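Local coordinates for protein putative serine phosphatase (Pseudomonas aeruginosa, PDB 6K4E) that probably removes phosphate from phosphorylated protein residues as a magnesium-dependent PP2C-type phosphatase in the SiaABC threonine phosphorylation pathway that controls biofilm formation, at residues S236-L241 with Q289-T294; P88-G93 with A114-P119; H81-W86 with E271-F276; L241-G246 with A278-Y283; I108-C113 with T294-R299. One frame throughout, in Å; residues are numbered along the deposited sequence.

Contacts 1, 2 and 5 gather round the magnesium site, while contacts 3 and 4 fasten helix 269-284 to the rest of the chain. Contact 5 joins the two antiparallel sheets of a PP2C-type sandwich through strands 105-113 and 293-300. Contact 1, its centre about 11 Å from that of contact 5, shares strand 293-300 and Thr294 with it. Contact 2, its centre about 11 Å from that of contact 1, lies where strand 105-113 gives way to helix 117-138. Contacts 3 and 4, centres about 15 Å apart, use successive parts of helix 269-284. Along the chain contact 2 closes before contact 1 opens, and contacts 3 and 5 cross; distant parts of the chain thus meet at the magnesium site.

Contact 1: residues S236-L241 with Q289-T294; sequences STDGFL and QRDDIT. With MG (magnesium ion), chain F; MG (magnesium ion), chain H.
Asp238 and Asp291 reach one magnesium from the two segments. Asp238 OD1 binds it at 2.3 Å and Asp291 OD2 at 1.9 Å, with the carboxylate planes 62° apart. These two oxygens stand 2.9 Å apart as adjacent ligands of the shared cation, whose charge probably offsets their repulsion; three waters and Asp112 complete its shell. The other oxygen of Asp238, OD2, binds a second magnesium, so this carboxylate bridges two metals. With CG of Asp238 lodged between backbone N and carbonyl carbon (chi1 61°), the group is presented to both ions.

Hydrogen bonds fix the backbone behind the site. Thr237 N donates to Thr294 O at 3.1 Å, where strand 293-300 runs beside the end of strand 231-236. A water donates to Thr237 OG1 and accepts from the amides of Phe240 and Thr294, pinning both segments; Asp95 is a further partner of both threonine hydroxyls. Acidic loops at the strand ends holding a metal cluster are characteristic of the PP2C phosphatase fold.

Close backbone packing follows at Gly239: with no side chain in the way, its CA comes directly against Asp292 O, 3.3 Å off, in a CA-H...O contact. Ile293 CG2 meets the edge of the Phe240 ring, 3.8 Å from CD2, while Ile293 CG1 lies against the backbone at Gly239 and Phe240.

Contact 2: residues P88-G93 with A114-P119; sequences PRDVVG and AGHGVP. With MG (magnesium ion), chain G.
One water is gripped from both segments: it accepts from Asp90 N at 2.8 Å and from Gly117 N at 3.0 Å, and lies 2.9 Å from Val92 O, to which it can donate. It thereby bridges the backbone of the 88-93 loop and the backbone at Gly117. Beside it Gly117 CA approaches Val92 O in a CA-H...O contact of 3.2 Å. Gly117 has a positive phi, 65°, and its CA also lies 3.4 Å from Asp90 OD2.

The side chains of Arg89, Asp90 and His116 form a cluster next to this water. His116 ND1 makes a weak hydrogen bond of 3.3 Å to Asp90 OD2, which lies at the imidazole edge. The Arg89 guanidinium comes over the face of that ring, its NH2 3.3 Å from His116 CE1, with the two planes 34° apart; a bend at chi3 (106°) carries it there. Asp90 OD1 forms a long salt bridge with Arg89 NE, at the guanidinium edge, so the two oxygens of Asp90 are divided, OD1 to Arg89 and OD2 to His116. On the other flank Val92 CG2 packs against the backbone of Gly117.

Just before His116, Gly115 O binds a magnesium at 2.3 Å, together with Asp112, the carbonyl of Cys113 and three waters. A backbone carbonyl joining an aspartate on the metal is a recurrent feature of PP2C-type phosphatase sites.

Contact 3: residues H81-W86 with E271-F276; sequences HHFILW and EQAEAF
Phe83 carries this contact, its ring set against three side chains of helix 271-276, those of Gln272, Ala273 and Phe276. Ala273 covers a face of the ring in a CH-pi contact: its CB stands 4.0 Å from the ring centroid. The Phe276 ring meets Phe83 obliquely, planes 78° apart and centroids 5.5 Å from each other, with Phe83 CZ 3.4 Å from Phe276 CD2. Gln272 supplies aliphatic contact through CB, 3.7 Å from Phe83 CE2. Its amide plane is steeply inclined to the ring, and OE1 lies at the ring edge; that oxygen is hydrogen-bonded to Tyr234, and NE2 to the backbone of Gln267, so the polar end of this buried side chain is satisfied.

Phe83 takes a chi1 of 79°, which sets its CG between the backbone N and the carbonyl carbon and swings the ring out over Ala273. Two residues on, Leu85 also faces the helix, with CD1 4.4 Å from Phe276 CB.

The axes of strand 82-86 and helix 271-276 approach to 8.4 Å and run at 24°. Such a helix, laid nearly along the outer face of a sheet with alternate strand residues turned to it, belongs to one of the two helical layers of the alpha-beta-beta-alpha sandwich of PP2C phosphatases.

Contact 4: residues L241-G246 with A278-Y283; sequences LDQAGG and ATLAEY
Helix 269-284 is here clamped, near its C-terminal end, to the glycine-containing run that follows helix 238-242, by one backbone bond and an aromatic ring laid on glycine backbone. Gly246 N donates to Tyr283 O at 2.8 Å, approaching from above the carbonyl plane. The same tyrosine turns its ring face to Gly245 and Gly246: Gly246 CA makes a CH-pi contact 4.1 Å from the ring centroid, and Gly245 C lies over the rim. Having CG anti to the backbone N (chi1 -174°) throws the ring across this backbone. Gln243 O sits at the ring edge, 3.6 Å from Tyr283 CE2. Beyond the ring, the hydroxyl is hydrogen-bonded to the carbonyl of Phe250, on the partner strand of the short hairpin.

One turn back, Leu280 meets Gln243. Its CD1 touches Gln243 CB at 3.6 Å, and the two side chains cross at about a right angle. Gln243 bends at chi2 so that NE2 reaches Ala244 O, 3.0 Å away and in the carbonyl plane; NE2 also donates to the carbonyl of Pro288, and OE1 accepts from Arg290 N.

Bare glycine backbone at 245-246 lets the Tyr283 ring lie directly on it, while the amide of Gln243 stitches together neighbouring loop backbones.

Contact 5: residues I108-C113 with T294-R299; sequences IGVVDC and TILSFR. With MG (magnesium ion), chain G; MG (magnesium ion), chain F.
Ile108 begins the contact by touching both Leu296 and Phe298. Its CG2 sits over a face of the Phe298 ring in a CH-pi contact, 3.8 Å from the centroid and 17° off the normal. CG1 lies only 3.5 Å from Leu296 CD2, a tight pair of carbons. With CG1 anti to the backbone N (chi1 -166°), the CG1-CD1 branch lies along Leu296, CD1 also reaching Phe298. At Gly109 the contact is through backbone, Leu296 CD2 resting 3.6 Å from Gly109 O. Val110 again faces strand 294-299, where its CG1 packs on Leu296 CB at 3.7 Å and, more loosely, on Thr294 CG2.

Farther along, Asp112 turns to the metals. Its OD1 binds one magnesium at 2.2 Å and OD2 another at 2.1 Å, so that one carboxylate bridges the pair; Cys113 adds its backbone carbonyl to the first ion. Asp238 and Asp291 join Asp112 on the second.

The strands run antiparallel at 170° but belong to different sheets, their axes 7.7 Å apart. In this buried interior of the PP2C beta sandwich apolar contacts hold the sheets face to face, while strand 105-113 ends in a carboxylate and a carbonyl that probably help hold two cations close despite their repulsion.

Contact 1: residues S236-L241 with Q289-T294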
# COMPACT_ATOMS: atom_id res chain seq x y z
N SER B 236 16.17 15.43 2.05
CA SER B 236 16.66 14.36 1.20
C SER B 236 16.71 13.05 1.96
O SER B 236 17.06 13.03 3.12
CB SER B 236 18.06 14.70 0.69
OG SER B 236 18.67 13.58 0.06
N THR B 237 16.44 11.93 1.27
CA THR B 237 16.62 10.59 1.85
C THR B 237 18.11 10.28 1.75
O THR B 237 18.86 11.05 1.14
CB THR B 237 15.75 9.54 1.13
OG1 THR B 237 16.08 9.54 -0.26
CG2 THR B 237 14.23 9.80 1.31
N ASP B 238 18.57 9.14 2.33
CA ASP B 238 19.98 8.81 2.27
C ASP B 238 20.53 8.48 0.85
O ASP B 238 21.74 8.48 0.67
CB ASP B 238 20.30 7.65 3.25
CG ASP B 238 19.56 6.36 2.97
OD1 ASP B 238 18.90 6.27 1.90
OD2 ASP B 238 19.64 5.44 3.81
N GLY B 239 19.67 8.12 -0.09
CA GLY B 239 20.07 7.67 -1.42
C GLY B 239 21.07 8.51 -2.18
O GLY B 239 22.03 7.98 -2.73
N PHE B 240 20.84 9.83 -2.26
CA PHE B 240 21.71 10.78 -2.95
C PHE B 240 23.07 10.85 -2.22
O PHE B 240 24.12 10.89 -2.87
CB PHE B 240 21.05 12.20 -2.98
CG PHE B 240 21.70 13.20 -3.92
CD1 PHE B 240 22.87 13.85 -3.56
CD2 PHE B 240 21.12 13.50 -5.15
CE1 PHE B 240 23.47 14.77 -4.43
CE2 PHE B 240 21.72 14.43 -6.01
CZ PHE B 240 22.88 15.06 -5.65
N LEU B 241 23.04 10.88 -0.86
CA LEU B 241 24.27 11.02 -0.04
C LEU B 241 25.03 9.72 -0.01
O LEU B 241 26.23 9.72 0.25
CB LEU B 241 23.95 11.49 1.41
CG LEU B 241 23.54 12.98 1.58
CD1 LEU B 241 22.04 13.21 1.27
CD2 LEU B 241 23.79 13.44 2.98
N GLN B 289 23.17 3.00 -9.80
CA GLN B 289 22.45 3.73 -8.75
C GLN B 289 22.34 2.73 -7.59
O GLN B 289 21.94 1.59 -7.77
CB GLN B 289 21.07 4.19 -9.24
CG GLN B 289 20.43 5.21 -8.30
CD GLN B 289 19.07 5.65 -8.77
OE1 GLN B 289 18.79 5.67 -9.95
NE2 GLN B 289 18.21 6.02 -7.85
N ARG B 290 22.82 3.16 -6.43
CA ARG B 290 22.92 2.35 -5.22
C ARG B 290 21.59 2.22 -4.46
O ARG B 290 21.33 1.18 -3.87
CB ARG B 290 24.03 2.98 -4.33
CG ARG B 290 24.55 2.07 -3.26
CD ARG B 290 25.99 2.35 -2.94
NE ARG B 290 26.55 1.13 -2.39
CZ ARG B 290 27.83 0.92 -2.14
NH1 ARG B 290 28.72 1.88 -2.38
NH2 ARG B 290 28.24 -0.24 -1.65
N ASP B 291 20.76 3.29 -4.46
CA ASP B 291 19.51 3.35 -3.71
C ASP B 291 18.54 4.34 -4.37
O ASP B 291 18.90 5.04 -5.32
CB ASP B 291 19.81 3.77 -2.24
CG ASP B 291 18.66 3.61 -1.27
OD1 ASP B 291 17.68 2.91 -1.61
OD2 ASP B 291 18.75 4.17 -0.16
N ASP B 292 17.28 4.34 -3.91
CA ASP B 292 16.26 5.27 -4.37
C ASP B 292 16.72 6.67 -3.95
O ASP B 292 17.23 6.86 -2.84
CB ASP B 292 14.92 4.95 -3.69
CG ASP B 292 14.40 3.59 -4.02
OD1 ASP B 292 14.42 3.23 -5.19
OD2 ASP B 292 13.94 2.89 -3.10
N ILE B 293 16.58 7.63 -4.86
CA ILE B 293 16.96 9.01 -4.60
C ILE B 293 15.70 9.90 -4.51
O ILE B 293 14.77 9.73 -5.29
CB ILE B 293 18.00 9.50 -5.68
CG1 ILE B 293 19.33 8.72 -5.55
CG2 ILE B 293 18.24 11.02 -5.60
CD1 ILE B 293 20.24 8.71 -6.75
N THR B 294 15.68 10.81 -3.52
CA THR B 294 14.63 11.81 -3.32
C THR B 294 15.24 13.01 -2.67
O THR B 294 15.94 12.89 -1.68
CB THR B 294 13.44 11.34 -2.45
OG1 THR B 294 13.08 10.03 -2.85
CG2 THR B 294 12.20 12.28 -2.60
MG MG F . 17.38 4.67 1.13
MG MG H . 20.11 5.37 6.01
O HOH W 1 17.97 10.93 -1.68
O HOH W 2 17.95 3.39 2.65
O HOH W 3 22.31 5.87 -4.43
O HOH W 4 16.34 2.93 0.53
O HOH W 5 16.52 6.22 -0.30
O HOH W 6 20.86 3.32 5.31
O HOH W 7 18.41 3.79 6.34

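Contact 2: residues P88-G93 with A114-P119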
# COMPACT_ATOMS: atom_id res chain seq x y z
N PRO B 88 13.64 6.45 -8.38
CA PRO B 88 13.75 5.13 -7.76
C PRO B 88 14.89 4.36 -8.39
O PRO B 88 15.22 4.59 -9.57
CB PRO B 88 12.39 4.47 -8.09
CG PRO B 88 11.50 5.58 -8.42
CD PRO B 88 12.37 6.55 -9.13
N ARG B 89 15.52 3.46 -7.62
CA ARG B 89 16.63 2.64 -8.11
C ARG B 89 16.07 1.72 -9.21
O ARG B 89 16.62 1.65 -10.30
CB ARG B 89 17.26 1.85 -6.98
CG ARG B 89 18.56 1.17 -7.37
CD ARG B 89 19.04 0.28 -6.25
NE ARG B 89 18.84 -1.12 -6.57
CZ ARG B 89 19.51 -2.12 -6.00
NH1 ARG B 89 20.43 -1.87 -5.09
NH2 ARG B 89 19.26 -3.37 -6.35
N ASP B 90 14.94 1.07 -8.93
CA ASP B 90 14.33 0.24 -9.94
C ASP B 90 13.16 1.06 -10.54
O ASP B 90 13.24 2.29 -10.55
CB ASP B 90 14.00 -1.15 -9.37
CG ASP B 90 15.17 -1.75 -8.56
OD1 ASP B 90 16.33 -1.71 -9.06
OD2 ASP B 90 14.93 -2.22 -7.42
N VAL B 91 12.14 0.44 -11.10
CA VAL B 91 11.06 1.24 -11.68
C VAL B 91 10.19 1.84 -10.56
O VAL B 91 9.69 2.96 -10.67
CB VAL B 91 10.26 0.40 -12.69
CG1 VAL B 91 9.34 1.27 -13.53
CG2 VAL B 91 11.22 -0.38 -13.59
N VAL B 92 10.04 1.08 -9.47
CA VAL B 92 9.30 1.47 -8.27
C VAL B 92 10.29 1.40 -7.09
O VAL B 92 11.18 0.54 -7.08
CB VAL B 92 8.02 0.62 -8.04
CG1 VAL B 92 6.98 0.90 -9.12
CG2 VAL B 92 8.32 -0.88 -7.95
N GLY B 93 10.15 2.29 -6.13
CA GLY B 93 11.07 2.32 -5.00
C GLY B 93 10.39 2.42 -3.66
O GLY B 93 9.16 2.36 -3.61
N ALA B 114 11.49 0.78 4.40
CA ALA B 114 12.41 -0.36 4.36
C ALA B 114 12.43 -0.98 2.97
O ALA B 114 11.37 -1.20 2.38
CB ALA B 114 12.00 -1.39 5.39
N GLY B 115 13.61 -1.17 2.43
CA GLY B 115 13.80 -1.74 1.11
C GLY B 115 13.67 -0.77 -0.05
O GLY B 115 13.51 0.45 0.13
N HIS B 116 13.78 -1.31 -1.23
CA HIS B 116 13.62 -0.59 -2.48
C HIS B 116 12.90 -1.60 -3.39
O HIS B 116 12.51 -2.66 -2.91
CB HIS B 116 14.98 -0.14 -3.05
CG HIS B 116 15.97 -1.24 -3.16
ND1 HIS B 116 15.94 -2.11 -4.24
CD2 HIS B 116 16.97 -1.63 -2.33
CE1 HIS B 116 16.91 -2.98 -4.04
NE2 HIS B 116 17.56 -2.74 -2.91
N GLY B 117 12.71 -1.26 -4.66
CA GLY B 117 12.02 -2.16 -5.58
C GLY B 117 10.58 -2.36 -5.18
O GLY B 117 9.98 -1.47 -4.57
N VAL B 118 10.02 -3.53 -5.50
CA VAL B 118 8.62 -3.89 -5.19
C VAL B 118 8.34 -3.86 -3.67
O VAL B 118 7.37 -3.19 -3.29
CB VAL B 118 8.22 -5.24 -5.84
CG1 VAL B 118 6.85 -5.71 -5.38
CG2 VAL B 118 8.29 -5.13 -7.36
N PRO B 119 9.15 -4.52 -2.78
CA PRO B 119 8.85 -4.48 -1.33
C PRO B 119 8.80 -3.05 -0.79
O PRO B 119 7.90 -2.73 -0.01
CB PRO B 119 9.96 -5.31 -0.70
CG PRO B 119 10.44 -6.17 -1.75
CD PRO B 119 10.35 -5.36 -3.01
MG MG G . 14.31 2.23 1.29
O HOH W 8 13.93 0.87 -6.30
O HOH W 4 16.34 2.93 0.53
O HOH W 9 13.90 3.38 -0.51
O HOH W 10 15.30 2.08 3.08

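Contact 3: residues H81-W86 with E271-F276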
# COMPACT_ATOMS: atom_id res chain seq x y z
N HIS B 81 9.00 27.90 -6.00
CA HIS B 81 9.52 27.96 -4.64
C HIS B 81 9.61 26.55 -4.06
O HIS B 81 9.54 26.36 -2.84
CB HIS B 81 8.75 28.96 -3.79
CG HIS B 81 9.25 30.35 -3.96
ND1 HIS B 81 9.94 31.00 -2.95
CD2 HIS B 81 9.20 31.15 -5.05
CE1 HIS B 81 10.26 32.19 -3.44
NE2 HIS B 81 9.84 32.33 -4.71
N HIS B 82 9.74 25.56 -4.98
CA HIS B 82 9.99 24.16 -4.67
C HIS B 82 10.68 23.49 -5.85
O HIS B 82 10.59 23.99 -6.97
CB HIS B 82 8.67 23.40 -4.32
CG HIS B 82 8.13 22.55 -5.42
ND1 HIS B 82 7.48 23.11 -6.52
CD2 HIS B 82 8.18 21.20 -5.58
CE1 HIS B 82 7.20 22.09 -7.32
NE2 HIS B 82 7.60 20.92 -6.80
N PHE B 83 11.29 22.32 -5.60
CA PHE B 83 11.80 21.43 -6.63
C PHE B 83 11.75 20.01 -6.11
O PHE B 83 11.80 19.81 -4.90
CB PHE B 83 13.17 21.82 -7.20
CG PHE B 83 14.41 21.46 -6.40
CD1 PHE B 83 14.80 20.13 -6.25
CD2 PHE B 83 15.25 22.46 -5.92
CE1 PHE B 83 15.96 19.81 -5.55
CE2 PHE B 83 16.43 22.14 -5.25
CZ PHE B 83 16.77 20.81 -5.07
N ILE B 84 11.56 19.04 -7.02
CA ILE B 84 11.49 17.63 -6.67
C ILE B 84 12.47 16.85 -7.47
O ILE B 84 12.57 17.02 -8.69
CB ILE B 84 10.03 17.05 -6.76
CG1 ILE B 84 9.98 15.56 -6.34
CG2 ILE B 84 9.37 17.27 -8.09
CD1 ILE B 84 10.44 15.28 -4.87
N LEU B 85 13.22 16.03 -6.79
CA LEU B 85 14.16 15.10 -7.42
C LEU B 85 13.69 13.73 -6.93
O LEU B 85 13.70 13.48 -5.72
CB LEU B 85 15.60 15.40 -6.95
CG LEU B 85 16.75 15.01 -7.89
CD1 LEU B 85 18.10 15.41 -7.30
CD2 LEU B 85 16.76 13.49 -8.19
N TRP B 86 13.17 12.90 -7.82
CA TRP B 86 12.65 11.60 -7.37
C TRP B 86 13.05 10.55 -8.36
O TRP B 86 12.51 10.53 -9.46
CB TRP B 86 11.13 11.65 -7.20
CG TRP B 86 10.54 10.38 -6.66
CD1 TRP B 86 10.60 9.92 -5.37
CD2 TRP B 86 9.80 9.40 -7.40
NE1 TRP B 86 9.94 8.72 -5.26
CE2 TRP B 86 9.41 8.39 -6.49
CE3 TRP B 86 9.39 9.30 -8.74
CZ2 TRP B 86 8.61 7.30 -6.87
CZ3 TRP B 86 8.63 8.20 -9.12
CH2 TRP B 86 8.25 7.22 -8.20
N GLU B 271 16.81 25.73 -11.39
CA GLU B 271 18.22 25.67 -11.74
C GLU B 271 19.01 24.81 -10.77
O GLU B 271 19.92 24.10 -11.22
CB GLU B 271 18.81 27.07 -11.87
CG GLU B 271 18.16 27.88 -12.98
CD GLU B 271 18.56 29.35 -13.01
OE1 GLU B 271 19.62 29.69 -12.43
OE2 GLU B 271 17.84 30.15 -13.64
N GLN B 272 18.66 24.86 -9.45
CA GLN B 272 19.29 24.05 -8.41
C GLN B 272 19.08 22.59 -8.69
O GLN B 272 20.04 21.84 -8.69
CB GLN B 272 18.76 24.40 -7.03
CG GLN B 272 19.08 25.81 -6.56
CD GLN B 272 18.77 25.89 -5.08
OE1 GLN B 272 19.03 24.96 -4.33
NE2 GLN B 272 18.22 27.00 -4.63
N ALA B 273 17.82 22.19 -8.96
CA ALA B 273 17.42 20.82 -9.31
C ALA B 273 18.28 20.29 -10.42
O ALA B 273 18.88 19.24 -10.24
CB ALA B 273 15.96 20.80 -9.73
N GLU B 274 18.37 21.01 -11.56
CA GLU B 274 19.21 20.62 -12.69
C GLU B 274 20.68 20.45 -12.29
O GLU B 274 21.28 19.44 -12.65
CB GLU B 274 19.12 21.65 -13.84
CG GLU B 274 19.70 21.18 -15.18
CD GLU B 274 21.15 21.48 -15.53
OE1 GLU B 274 21.82 22.22 -14.77
OE2 GLU B 274 21.62 20.99 -16.59
N ALA B 275 21.25 21.43 -11.53
CA ALA B 275 22.63 21.36 -11.08
C ALA B 275 22.87 20.16 -10.19
O ALA B 275 23.92 19.54 -10.33
CB ALA B 275 23.06 22.64 -10.37
N PHE B 276 21.91 19.82 -9.29
CA PHE B 276 22.04 18.71 -8.37
C PHE B 276 22.05 17.38 -9.14
O PHE B 276 22.92 16.54 -8.88
CB PHE B 276 20.96 18.75 -7.29
CG PHE B 276 21.01 19.89 -6.29
CD1 PHE B 276 22.03 20.85 -6.33
CD2 PHE B 276 20.10 19.94 -5.23
CE1 PHE B 276 22.10 21.86 -5.36
CE2 PHE B 276 20.16 20.97 -4.28
CZ PHE B 276 21.14 21.94 -4.35

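Contact 4: residues L241-G246 with A278-Y283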
# COMPACT_ATOMS: atom_id res chain seq x y z
N LEU B 241 23.04 10.88 -0.86
CA LEU B 241 24.27 11.02 -0.04
C LEU B 241 25.03 9.72 -0.01
O LEU B 241 26.23 9.72 0.25
CB LEU B 241 23.95 11.49 1.41
CG LEU B 241 23.54 12.98 1.58
CD1 LEU B 241 22.04 13.21 1.27
CD2 LEU B 241 23.79 13.44 2.98
N ASP B 242 24.37 8.61 -0.30
CA ASP B 242 25.00 7.29 -0.33
C ASP B 242 25.44 6.89 -1.71
O ASP B 242 26.10 5.87 -1.86
CB ASP B 242 24.07 6.22 0.29
CG ASP B 242 23.84 6.35 1.79
OD1 ASP B 242 24.55 7.16 2.43
OD2 ASP B 242 22.97 5.63 2.31
N GLN B 243 25.10 7.68 -2.74
CA GLN B 243 25.49 7.35 -4.11
C GLN B 243 27.00 7.21 -4.25
O GLN B 243 27.73 8.18 -4.05
CB GLN B 243 24.99 8.37 -5.12
CG GLN B 243 25.29 7.98 -6.59
CD GLN B 243 24.76 6.60 -6.97
OE1 GLN B 243 23.57 6.31 -6.86
NE2 GLN B 243 25.66 5.71 -7.35
N ALA B 244 27.44 5.98 -4.61
CA ALA B 244 28.83 5.67 -4.84
C ALA B 244 29.30 6.38 -6.14
O ALA B 244 28.51 6.60 -7.04
CB ALA B 244 28.98 4.17 -4.99
N GLY B 245 30.57 6.77 -6.18
CA GLY B 245 31.16 7.42 -7.34
C GLY B 245 32.49 8.09 -7.04
O GLY B 245 33.07 7.88 -5.97
N GLY B 246 32.93 8.92 -7.98
CA GLY B 246 34.17 9.66 -7.86
C GLY B 246 35.38 8.79 -8.12
O GLY B 246 35.26 7.71 -8.72
N ALA B 278 22.86 16.99 -12.47
CA ALA B 278 24.13 16.99 -13.20
C ALA B 278 25.38 16.74 -12.28
O ALA B 278 26.32 16.09 -12.73
CB ALA B 278 24.30 18.29 -13.98
N THR B 279 25.35 17.19 -11.01
CA THR B 279 26.43 16.99 -10.02
C THR B 279 26.54 15.50 -9.64
O THR B 279 27.64 14.99 -9.52
CB THR B 279 26.26 17.92 -8.79
OG1 THR B 279 26.38 19.28 -9.23
CG2 THR B 279 27.28 17.67 -7.67
N LEU B 280 25.40 14.82 -9.47
CA LEU B 280 25.40 13.40 -9.13
C LEU B 280 25.75 12.55 -10.35
O LEU B 280 26.54 11.60 -10.22
CB LEU B 280 24.06 12.95 -8.53
CG LEU B 280 24.13 11.59 -7.79
CD1 LEU B 280 25.00 11.67 -6.53
CD2 LEU B 280 22.78 11.13 -7.42
N ALA B 281 25.21 12.90 -11.54
CA ALA B 281 25.50 12.17 -12.78
C ALA B 281 27.00 12.17 -13.05
O ALA B 281 27.58 11.13 -13.34
CB ALA B 281 24.74 12.77 -13.94
N GLU B 282 27.64 13.32 -12.82
CA GLU B 282 29.07 13.51 -12.99
C GLU B 282 29.87 12.69 -12.00
O GLU B 282 30.78 11.98 -12.42
CB GLU B 282 29.45 15.00 -12.92
CG GLU B 282 30.95 15.28 -12.94
CD GLU B 282 31.49 16.33 -13.90
OE1 GLU B 282 32.68 16.69 -13.74
OE2 GLU B 282 30.76 16.79 -14.80
N TYR B 283 29.50 12.75 -10.69
CA TYR B 283 30.14 12.04 -9.59
C TYR B 283 30.04 10.55 -9.78
O TYR B 283 31.04 9.87 -9.74
CB TYR B 283 29.53 12.47 -8.24
CG TYR B 283 30.26 11.88 -7.05
CD1 TYR B 283 31.53 12.32 -6.70
CD2 TYR B 283 29.69 10.85 -6.31
CE1 TYR B 283 32.23 11.74 -5.64
CE2 TYR B 283 30.38 10.27 -5.24
CZ TYR B 283 31.65 10.71 -4.91
OH TYR B 283 32.34 10.15 -3.87

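Contact 5: residues I108-C113 with T294-R299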
# COMPACT_ATOMS: atom_id res chain seq x y z
N ILE B 108 5.19 19.51 4.49
CA ILE B 108 6.02 18.93 3.43
C ILE B 108 6.97 17.88 4.04
O ILE B 108 7.51 18.09 5.12
CB ILE B 108 6.70 20.07 2.66
CG1 ILE B 108 7.30 19.58 1.33
CG2 ILE B 108 7.71 20.84 3.53
CD1 ILE B 108 7.69 20.79 0.26
N GLY B 109 7.17 16.77 3.36
CA GLY B 109 8.04 15.73 3.89
C GLY B 109 8.52 14.69 2.91
O GLY B 109 8.06 14.64 1.78
N VAL B 110 9.49 13.87 3.33
CA VAL B 110 10.07 12.77 2.55
C VAL B 110 10.06 11.54 3.43
O VAL B 110 10.14 11.65 4.66
CB VAL B 110 11.50 13.03 2.00
CG1 VAL B 110 11.52 14.14 0.95
CG2 VAL B 110 12.52 13.29 3.13
N VAL B 111 9.96 10.36 2.81
CA VAL B 111 9.89 9.10 3.56
C VAL B 111 10.73 8.09 2.81
O VAL B 111 10.66 8.03 1.59
CB VAL B 111 8.42 8.57 3.75
CG1 VAL B 111 8.40 7.29 4.57
CG2 VAL B 111 7.49 9.60 4.39
N ASP B 112 11.51 7.28 3.53
CA ASP B 112 12.30 6.19 2.94
C ASP B 112 11.86 4.97 3.71
O ASP B 112 12.19 4.86 4.90
CB ASP B 112 13.83 6.44 3.12
CG ASP B 112 14.74 5.36 2.54
OD1 ASP B 112 14.22 4.32 2.10
OD2 ASP B 112 15.99 5.60 2.47
N CYS B 113 11.01 4.12 3.08
CA CYS B 113 10.49 2.88 3.65
C CYS B 113 11.54 1.79 3.52
O CYS B 113 12.30 1.82 2.57
CB CYS B 113 9.21 2.45 2.94
SG CYS B 113 7.85 3.64 3.07
N THR B 294 15.68 10.81 -3.52
CA THR B 294 14.63 11.81 -3.32
C THR B 294 15.24 13.01 -2.67
O THR B 294 15.94 12.89 -1.68
CB THR B 294 13.44 11.34 -2.45
OG1 THR B 294 13.08 10.03 -2.85
CG2 THR B 294 12.20 12.28 -2.60
N ILE B 295 14.97 14.18 -3.27
CA ILE B 295 15.30 15.47 -2.72
C ILE B 295 14.07 16.35 -2.93
O ILE B 295 13.70 16.62 -4.05
CB ILE B 295 16.60 16.15 -3.25
CG1 ILE B 295 17.83 15.27 -3.05
CG2 ILE B 295 16.79 17.55 -2.60
CD1 ILE B 295 19.17 16.01 -3.43
N LEU B 296 13.47 16.80 -1.83
CA LEU B 296 12.35 17.73 -1.87
C LEU B 296 12.84 19.03 -1.26
O LEU B 296 13.30 19.06 -0.12
CB LEU B 296 11.11 17.16 -1.15
CG LEU B 296 9.80 17.96 -1.25
CD1 LEU B 296 9.56 18.53 -2.65
CD2 LEU B 296 8.63 17.13 -0.77
N SER B 297 12.83 20.08 -2.09
CA SER B 297 13.31 21.38 -1.67
C SER B 297 12.20 22.36 -1.74
O SER B 297 11.32 22.21 -2.56
CB SER B 297 14.49 21.82 -2.52
OG SER B 297 14.98 23.11 -2.16
N PHE B 298 12.23 23.34 -0.83
CA PHE B 298 11.26 24.42 -0.67
C PHE B 298 11.93 25.67 -0.13
O PHE B 298 12.95 25.58 0.54
CB PHE B 298 10.10 23.97 0.23
CG PHE B 298 10.46 23.52 1.63
CD1 PHE B 298 10.93 22.23 1.86
CD2 PHE B 298 10.26 24.35 2.71
CE1 PHE B 298 11.24 21.80 3.17
CE2 PHE B 298 10.57 23.92 4.01
CZ PHE B 298 11.04 22.64 4.24
N ARG B 299 11.42 26.84 -0.49
CA ARG B 299 12.06 28.08 -0.09
C ARG B 299 11.05 29.07 0.49
O ARG B 299 9.93 29.16 -0.00
CB ARG B 299 12.80 28.68 -1.31
CG ARG B 299 13.35 30.08 -1.10
CD ARG B 299 14.30 30.44 -2.19
NE ARG B 299 14.60 31.86 -2.19
CZ ARG B 299 15.77 32.39 -1.86
NH1 ARG B 299 16.77 31.60 -1.47
NH2 ARG B 299 15.96 33.70 -1.91
MG MG G . 14.31 2.23 1.29
MG MG F . 17.38 4.67 1.13
O HOH W 5 16.52 6.22 -0.30
O HOH W 4 16.34 2.93 0.53
O HOH W 2 17.95 3.39 2.65
O HOH W 9 13.90 3.38 -0.51
O HOH W 10 15.30 2.08 3.08